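Local structure of CD160 antigen (Homo sapiens, 6NGG) at residues T47-L52 with L70-S75; G30-L35 with C88-K93. The protein serves as an immune-cell receptor that delivers stimulatory or inhibitory signals, recognising MHC class I molecules and TNFRSF14. The protein carries 1 engineered substitution. All blocks are in the same frame, centred on the assembly; numbering follows the deposited sequence.

Contact 1: residues T47-L52 with L70-S75; sequences TSLKQL and LMFTIS
Lys50 reaches from an edge strand of one sheet to the backbone of an edge strand in the other, passing between Leu70 and Phe72. Its CG stands anti to the backbone N (chi1 -177°) and every later torsion is likewise extended, which carries the ammonium to the Met71 carbonyl: Lys50 NZ donates to Met71 O over 2.9 Å, close to straight off the carbonyl oxygen. Lys50 CD lies 3.7 Å from Leu70 CD1, the two side chains running antiparallel to each other, while Lys50 CB meets Phe72 CD1 at 3.8 Å. On the Phe72 ring the other partner is Leu49, which lies aslant it. Leu49 CB sits over one face, offset toward the rim, in a CH-pi contact 4.3 Å from the ring centroid, and Leu49 CD1 approaches Phe72 CE2 at 3.8 Å. At the far end Leu52 CB rests against Leu70 CD1, the methyl that also receives the lysine chain.

The strands 50-52 and 70-74 run roughly antiparallel, with axes 7.8 Å apart, and side chains join them. Each is paired through its backbone to its own sheet, Lys50 and Leu52 to strand 31-37, Leu70 and Phe72 to strand 14-22, so the contact closes one margin of an immunoglobulin beta-sandwich. Two waters extend the lysine's polar links: water 1 accepts from Met71 N at 3.0 Å and water 2 from Thr73 N, and each also takes a weak bond from Lys50 NZ. The ammonium and the waters thus serve backbone polar groups that face no neighbouring strand of their sheet, and the positive charge would probably polarise the Met71 peptide, while the lysine methylenes pack on Leu70 and Phe72.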
ATOM      1  N   THR A  47     -10.975   3.131   6.687  1.00 17.96           N
ATOM      2  CA  THR A  47      -9.991   3.387   7.758  1.00 18.86           C
ATOM      3  C   THR A  47      -8.551   3.578   7.272  1.00 19.36           C
ATOM      4  O   THR A  47      -7.634   3.641   8.101  1.00 20.37           O
ATOM      5  CB  THR A  47     -10.046   2.284   8.826  1.00 18.09           C
ATOM      6  OG1 THR A  47      -9.773   1.002   8.239  1.00 18.78           O
ATOM      7  CG2 THR A  47     -11.417   2.232   9.476  1.00 18.30           C
ATOM      8  N   SER A  48      -8.353   3.692   5.961  1.00 18.96           N
ATOM      9  CA  SER A  48      -7.019   3.697   5.357  1.00 18.99           C
ATOM     10  C   SER A  48      -6.430   5.066   5.328  1.00 18.28           C
ATOM     11  O   SER A  48      -7.150   6.035   5.199  1.00 18.83           O
ATOM     12  CB  SER A  48      -7.062   3.187   3.883  1.00 18.73           C
ATOM     13  OG  SER A  48      -7.745   4.112   3.003  1.00 18.77           O
ATOM     14  N   LEU A  49      -5.115   5.139   5.303  1.00 18.44           N
ATOM     15  CA  LEU A  49      -4.412   6.412   5.014  1.00 18.52           C
ATOM     16  C   LEU A  49      -4.519   6.815   3.565  1.00 20.32           C
ATOM     17  O   LEU A  49      -4.437   7.985   3.248  1.00 18.80           O
ATOM     18  CB  LEU A  49      -2.950   6.302   5.340  1.00 19.11           C
ATOM     19  CG  LEU A  49      -2.628   5.896   6.771  1.00 20.81           C
ATOM     20  CD1 LEU A  49      -1.136   5.764   6.933  1.00 22.80           C
ATOM     21  CD2 LEU A  49      -3.192   6.912   7.743  1.00 21.29           C
ATOM     22  N   LYS A  50      -4.660   5.849   2.674  1.00 17.62           N
ATOM     23  CA  LYS A  50      -4.760   6.106   1.269  1.00 20.03           C
ATOM     24  C   LYS A  50      -5.372   4.885   0.545  1.00 18.62           C
ATOM     25  O   LYS A  50      -5.080   3.758   0.896  1.00 15.06           O
ATOM     26  CB  LYS A  50      -3.396   6.439   0.731  1.00 22.95           C
ATOM     27  CG  LYS A  50      -3.497   6.779  -0.753  1.00 24.78           C
ATOM     28  CD  LYS A  50      -2.241   7.355  -1.344  1.00 24.34           C
ATOM     29  CE  LYS A  50      -2.547   7.856  -2.743  1.00 27.79           C
ATOM     30  NZ  LYS A  50      -1.297   8.369  -3.339  1.00 27.80           N
ATOM     31  N   GLN A  51      -6.282   5.112  -0.397  1.00 17.40           N
ATOM     32  CA  GLN A  51      -6.871   4.001  -1.182  1.00 17.07           C
ATOM     33  C   GLN A  51      -6.758   4.328  -2.647  1.00 18.18           C
ATOM     34  O   GLN A  51      -6.560   5.490  -2.984  1.00 17.51           O
ATOM     35  CB  GLN A  51      -8.317   3.778  -0.876  1.00 17.04           C
ATOM     36  CG  GLN A  51      -9.264   4.989  -1.016  1.00 17.06           C
ATOM     37  CD  GLN A  51     -10.676   4.628  -0.660  1.00 17.46           C
ATOM     38  OE1 GLN A  51     -11.174   5.032   0.345  1.00 21.80           O
ATOM     39  NE2 GLN A  51     -11.311   3.841  -1.468  1.00 19.01           N
ATOM     40  N   LEU A  52      -6.871   3.332  -3.514  1.00 14.97           N
ATOM     41  CA  LEU A  52      -6.701   3.615  -4.925  1.00 18.48           C
ATOM     42  C   LEU A  52      -7.297   2.516  -5.736  1.00 18.18           C
ATOM     43  O   LEU A  52      -7.000   1.340  -5.466  1.00 16.45           O
ATOM     44  CB  LEU A  52      -5.208   3.740  -5.261  1.00 20.28           C
ATOM     45  CG  LEU A  52      -4.861   4.015  -6.715  1.00 22.36           C
ATOM     46  CD1 LEU A  52      -5.441   5.315  -7.189  1.00 22.57           C
ATOM     47  CD2 LEU A  52      -3.347   3.921  -6.920  1.00 21.83           C
ATOM     48  N   LEU A  70       0.238   1.041  -5.440  1.00 15.28           N
ATOM     49  CA  LEU A  70      -0.205   2.198  -4.606  1.00 15.06           C
ATOM     50  C   LEU A  70       0.984   2.772  -3.853  1.00 16.20           C
ATOM     51  O   LEU A  70       1.743   2.035  -3.223  1.00 15.04           O
ATOM     52  CB  LEU A  70      -1.254   1.806  -3.635  1.00 16.02           C
ATOM     53  CG  LEU A  70      -1.567   2.723  -2.439  1.00 18.53           C
ATOM     54  CD1 LEU A  70      -2.124   3.994  -2.979  1.00 21.57           C
ATOM     55  CD2 LEU A  70      -2.594   2.122  -1.554  1.00 19.66           C
ATOM     56  N   MET A  71       1.161   4.090  -3.919  1.00 15.56           N
ATOM     57  CA  MET A  71       2.314   4.733  -3.208  1.00 17.50           C
ATOM     58  C   MET A  71       1.753   5.818  -2.298  1.00 16.76           C
ATOM     59  O   MET A  71       0.906   6.648  -2.755  1.00 15.61           O
ATOM     60  CB  MET A  71       3.382   5.247  -4.174  1.00 19.03           C
ATOM     61  CG  MET A  71       4.500   6.061  -3.501  1.00 21.01           C
ATOM     62  SD  MET A  71       5.723   6.805  -4.610  1.00 19.92           S
ATOM     63  CE  MET A  71       6.313   5.294  -5.218  1.00 22.09           C
ATOM     64  N   PHE A  72       2.044   5.683  -1.001  1.00 15.89           N
ATOM     65  CA  PHE A  72       1.694   6.678  -0.016  1.00 17.28           C
ATOM     66  C   PHE A  72       2.973   7.446   0.320  1.00 17.35           C
ATOM     67  O   PHE A  72       3.973   6.842   0.715  1.00 15.33           O
ATOM     68  CB  PHE A  72       1.117   6.010   1.199  1.00 18.80           C
ATOM     69  CG  PHE A  72       0.832   6.944   2.320  1.00 18.29           C
ATOM     70  CD1 PHE A  72      -0.168   7.894   2.193  1.00 19.83           C
ATOM     71  CD2 PHE A  72       1.519   6.833   3.534  1.00 19.06           C
ATOM     72  CE1 PHE A  72      -0.495   8.742   3.239  1.00 20.67           C
ATOM     73  CE2 PHE A  72       1.203   7.706   4.574  1.00 20.14           C
ATOM     74  CZ  PHE A  72       0.235   8.686   4.406  1.00 20.39           C
ATOM     75  N   THR A  73       2.947   8.767   0.178  1.00 16.44           N
ATOM     76  CA  THR A  73       4.147   9.567   0.401  1.00 18.61           C
ATOM     77  C   THR A  73       4.028  10.385   1.688  1.00 18.91           C
ATOM     78  O   THR A  73       2.994  10.990   1.936  1.00 20.04           O
ATOM     79  CB  THR A  73       4.495  10.451  -0.809  1.00 20.40           C
ATOM     80  OG1 THR A  73       4.776   9.613  -1.956  1.00 24.66           O
ATOM     81  CG2 THR A  73       5.801  11.286  -0.512  1.00 20.11           C
ATOM     82  N   ILE A  74       5.052  10.286   2.533  1.00 18.30           N
ATOM     83  CA  ILE A  74       5.227  11.082   3.727  1.00 17.93           C
ATOM     84  C   ILE A  74       6.328  12.133   3.385  1.00 17.45           C
ATOM     85  O   ILE A  74       7.451  11.798   3.158  1.00 14.02           O
ATOM     86  CB  ILE A  74       5.620  10.210   4.907  1.00 18.77           C
ATOM     87  CG1 ILE A  74       4.531   9.194   5.238  1.00 20.54           C
ATOM     88  CG2 ILE A  74       5.921  11.034   6.134  1.00 22.22           C
ATOM     89  CD1 ILE A  74       5.040   7.995   5.999  1.00 23.67           C
ATOM     90  N   SER A  75       5.986  13.412   3.359  1.00 17.98           N
ATOM     91  CA  SER A  75       6.981  14.444   2.929  1.00 20.65           C
ATOM     92  C   SER A  75       8.113  14.641   3.967  1.00 20.97           C
ATOM     93  O   SER A  75       9.239  14.893   3.617  1.00 21.26           O
ATOM     94  CB  SER A  75       6.260  15.783   2.714  1.00 23.64           C
ATOM     95  OG  SER A  75       5.245  15.605   1.741  1.00 22.54           O
TER
HETATM   96  O   HOH W   1      -0.452   5.919  -5.663  1.00 18.98           O
HETATM   97  O   HOH W   2       0.397   9.837  -0.891  1.00 22.47           O

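Contact 2: residues G30-L35 with C88-K93; sequences GFVMFL and CARSQK. Engineered in segment 30-35: Met33 (natural residue Val).
Phe34 and Cys88 form a hydrogen-bonded pair in an antiparallel ladder whose strands 31-35 and 88-91 run at 163° to each other, with reciprocal bonds also joining Val32 and Arg90. Cys88 N gives Phe34 O a bond of 2.8 Å. Past the strand ends, Gln92 N reaches Gly30 O at a longer 3.3 Å.

The Phe34 ring folds back across the partner strand because CG lies between the backbone N and the carbonyl carbon (chi1 50°). Cys88 CB lies over its face, 3.5 Å from Phe34 CE2, and Cys88 SG adds an oblique sulfur-aromatic contact. Arg90 CB touches the ring at its edge, 4.0 Å from Phe34 CE1, and the side chain of Arg90 runs beside Val32, both pointing the same way. On the other side of the sheet, Met33, an engineered residue, brings CG to 4.2 Å from Ala89 CB. Here Phe31, Met33 and Ala89 all touch Val21 of the opposing sheet, forming part of the sandwich core. The two faces therefore differ in chemistry: this mostly apolar one packs toward the opposing sheet, whereas on the other the Phe34 ring and Cys88 adjoin a chain that ends in the charged Arg90 group.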
ATOM      1  N   GLY A  30     -11.052  -4.214 -10.925  1.00 21.78           N
ATOM      2  CA  GLY A  30     -12.146  -4.522 -10.038  1.00 21.49           C
ATOM      3  C   GLY A  30     -11.685  -4.743  -8.599  1.00 20.12           C
ATOM      4  O   GLY A  30     -12.403  -5.347  -7.813  1.00 19.53           O
ATOM      5  N   PHE A  31     -10.508  -4.254  -8.232  1.00 16.97           N
ATOM      6  CA  PHE A  31     -10.089  -4.303  -6.810  1.00 18.28           C
ATOM      7  C   PHE A  31      -9.653  -2.900  -6.387  1.00 16.46           C
ATOM      8  O   PHE A  31      -9.240  -2.103  -7.211  1.00 15.85           O
ATOM      9  CB  PHE A  31      -8.971  -5.339  -6.501  1.00 16.40           C
ATOM     10  CG  PHE A  31      -7.727  -5.166  -7.302  1.00 15.54           C
ATOM     11  CD1 PHE A  31      -6.719  -4.233  -6.912  1.00 14.23           C
ATOM     12  CD2 PHE A  31      -7.534  -5.918  -8.445  1.00 16.08           C
ATOM     13  CE1 PHE A  31      -5.589  -4.063  -7.647  1.00 14.65           C
ATOM     14  CE2 PHE A  31      -6.365  -5.733  -9.200  1.00 18.31           C
ATOM     15  CZ  PHE A  31      -5.377  -4.809  -8.786  1.00 17.65           C
ATOM     16  N   VAL A  32      -9.778  -2.621  -5.101  1.00 15.88           N
ATOM     17  CA  VAL A  32      -9.223  -1.431  -4.468  1.00 13.73           C
ATOM     18  C   VAL A  32      -8.062  -1.843  -3.577  1.00 14.25           C
ATOM     19  O   VAL A  32      -8.107  -2.861  -2.891  1.00 13.77           O
ATOM     20  CB  VAL A  32     -10.307  -0.652  -3.680  1.00 14.94           C
ATOM     21  CG1 VAL A  32     -10.932  -1.512  -2.578  1.00 16.22           C
ATOM     22  CG2 VAL A  32      -9.780   0.642  -3.107  1.00 14.23           C
ATOM     23  N   MET A  33      -7.010  -1.031  -3.631  1.00 13.45           N
ATOM     24  CA  MET A  33      -5.810  -1.163  -2.816  1.00 13.01           C
ATOM     25  C   MET A  33      -5.869  -0.095  -1.751  1.00 12.43           C
ATOM     26  O   MET A  33      -6.349   0.997  -1.981  1.00 12.13           O
ATOM     27  CB  MET A  33      -4.543  -0.937  -3.651  1.00 12.99           C
ATOM     28  CG  MET A  33      -4.318  -1.961  -4.804  1.00 13.89           C
ATOM     29  SD  MET A  33      -2.846  -1.568  -5.919  1.00  9.27           S
ATOM     30  CE  MET A  33      -3.416  -0.164  -6.841  1.00 13.68           C
ATOM     31  N   PHE A  34      -5.332  -0.401  -0.587  1.00 13.20           N
ATOM     32  CA  PHE A  34      -5.284   0.567   0.514  1.00 13.77           C
ATOM     33  C   PHE A  34      -4.217   0.206   1.556  1.00 12.81           C
ATOM     34  O   PHE A  34      -3.752  -0.873   1.644  1.00 11.44           O
ATOM     35  CB  PHE A  34      -6.698   0.742   1.130  1.00 14.08           C
ATOM     36  CG  PHE A  34      -7.416  -0.580   1.498  1.00 13.65           C
ATOM     37  CD1 PHE A  34      -8.110  -1.317   0.542  1.00 14.75           C
ATOM     38  CD2 PHE A  34      -7.409  -1.037   2.805  1.00 15.76           C
ATOM     39  CE1 PHE A  34      -8.737  -2.487   0.864  1.00 15.31           C
ATOM     40  CE2 PHE A  34      -8.053  -2.211   3.147  1.00 16.47           C
ATOM     41  CZ  PHE A  34      -8.687  -2.956   2.157  1.00 15.68           C
ATOM     42  N   LEU A  35      -3.815   1.198   2.302  1.00 13.51           N
ATOM     43  CA  LEU A  35      -2.749   1.062   3.253  1.00 13.59           C
ATOM     44  C   LEU A  35      -3.333   1.530   4.554  1.00 14.12           C
ATOM     45  O   LEU A  35      -3.873   2.646   4.625  1.00 12.35           O
ATOM     46  CB  LEU A  35      -1.593   2.016   2.827  1.00 12.92           C
ATOM     47  CG  LEU A  35      -0.481   2.178   3.914  1.00 13.85           C
ATOM     48  CD1 LEU A  35       0.339   0.893   4.020  1.00 13.69           C
ATOM     49  CD2 LEU A  35       0.414   3.286   3.653  1.00 12.65           C
ATOM     50  N   CYS A  88      -3.318  -3.672   1.938  1.00 17.20           N
ATOM     51  CA  CYS A  88      -4.412  -4.580   1.681  1.00 18.77           C
ATOM     52  C   CYS A  88      -5.071  -4.324   0.330  1.00 17.31           C
ATOM     53  O   CYS A  88      -4.913  -3.265  -0.283  1.00 16.75           O
ATOM     54  CB  CYS A  88      -5.424  -4.431   2.840  1.00 22.01           C
ATOM     55  SG  CYS A  88      -4.708  -5.061   4.405  1.00 30.42           S
ATOM     56  N   ALA A  89      -5.814  -5.300  -0.154  1.00 15.23           N
ATOM     57  CA  ALA A  89      -6.653  -5.053  -1.332  1.00 14.24           C
ATOM     58  C   ALA A  89      -7.907  -5.887  -1.283  1.00 15.06           C
ATOM     59  O   ALA A  89      -7.912  -6.988  -0.691  1.00 14.00           O
ATOM     60  CB  ALA A  89      -5.867  -5.250  -2.622  1.00 13.99           C
ATOM     61  N   ARG A  90      -8.947  -5.392  -1.939  1.00 17.01           N
ATOM     62  CA  ARG A  90     -10.238  -5.981  -1.898  1.00 19.13           C
ATOM     63  C   ARG A  90     -10.923  -5.946  -3.235  1.00 18.92           C
ATOM     64  O   ARG A  90     -11.015  -4.883  -3.853  1.00 13.30           O
ATOM     65  CB  ARG A  90     -11.117  -5.272  -0.843  1.00 21.36           C
ATOM     66  CG  ARG A  90     -12.432  -6.025  -0.711  1.00 27.81           C
ATOM     67  CD  ARG A  90     -13.432  -5.397   0.222  1.00 36.00           C
ATOM     68  NE  ARG A  90     -13.778  -4.083  -0.308  1.00 43.03           N
ATOM     69  CZ  ARG A  90     -14.093  -3.029   0.439  1.00 42.30           C
ATOM     70  NH1 ARG A  90     -14.147  -3.138   1.781  1.00 40.81           N
ATOM     71  NH2 ARG A  90     -14.361  -1.867  -0.166  1.00 38.58           N
ATOM     72  N   SER A  91     -11.417  -7.083  -3.706  1.00 20.47           N
ATOM     73  CA  SER A  91     -12.228  -7.058  -4.924  1.00 25.28           C
ATOM     74  C   SER A  91     -13.716  -6.872  -4.597  1.00 27.23           C
ATOM     75  O   SER A  91     -14.282  -7.633  -3.797  1.00 27.61           O
ATOM     76  CB  SER A  91     -12.029  -8.345  -5.693  1.00 31.47           C
ATOM     77  OG  SER A  91     -12.747  -9.335  -4.999  1.00 39.94           O
ATOM     78  N   GLN A  92     -14.358  -5.911  -5.234  1.00 33.91           N
ATOM     79  CA  GLN A  92     -15.788  -5.639  -4.993  1.00 41.49           C
ATOM     80  C   GLN A  92     -16.643  -6.882  -5.220  1.00 35.44           C
ATOM     81  O   GLN A  92     -17.235  -7.416  -4.308  1.00 35.14           O
ATOM     82  CB  GLN A  92     -16.263  -4.480  -5.879  1.00 52.07           C
ATOM     83  CG  GLN A  92     -17.715  -4.049  -5.650  1.00 61.02           C
ATOM     84  CD  GLN A  92     -17.987  -3.564  -4.224  1.00 64.56           C
ATOM     85  OE1 GLN A  92     -17.075  -3.063  -3.543  1.00 62.89           O
ATOM     86  NE2 GLN A  92     -19.248  -3.704  -3.766  1.00 60.56           N
ATOM     87  N   LYS A  93     -16.591  -7.388  -6.431  1.00 34.06           N
ATOM     88  CA  LYS A  93     -17.507  -8.413  -6.915  1.00 32.11           C
ATOM     89  C   LYS A  93     -17.476  -9.737  -6.142  1.00 34.66           C
ATOM     90  O   LYS A  93     -18.523 -10.297  -5.786  1.00 38.00           O
ATOM     91  CB  LYS A  93     -17.151  -8.675  -8.366  1.00 35.09           C
ATOM     92  CG  LYS A  93     -17.889  -9.802  -9.036  1.00 39.04           C
ATOM     93  CD  LYS A  93     -19.389  -9.666  -8.843  1.00 44.43           C
ATOM     94  CE  LYS A  93     -20.150 -10.373  -9.940  1.00 45.42           C
ATOM     95  NZ  LYS A  93     -19.793 -11.805  -9.959  1.00 41.32           N
TER

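How the contacts relate
Contacts 1 and 2 illustrate two of the ways an Ig-like V-type domain is held together: contact 2 pairs neighbours within one sheet, and contact 1 links the margins of two sheets. Their centres lie 13 Å apart. Along the chain the order is 30-35, 47-52, 70-75, 88-93, which nests contact 1 inside the loop closed by contact 2. Strands 31-37 and 50-52 are adjacent in the five-stranded sheet, and the contacts meet there: Leu52 N lies 2.8 Å from Met33 O, a probable hydrogen bond. Strand 31-37 is thus flanked by 83-91 and 50-52, and side chains of 47-52 carry the connection on to strand 67-74 of the three-stranded sheet.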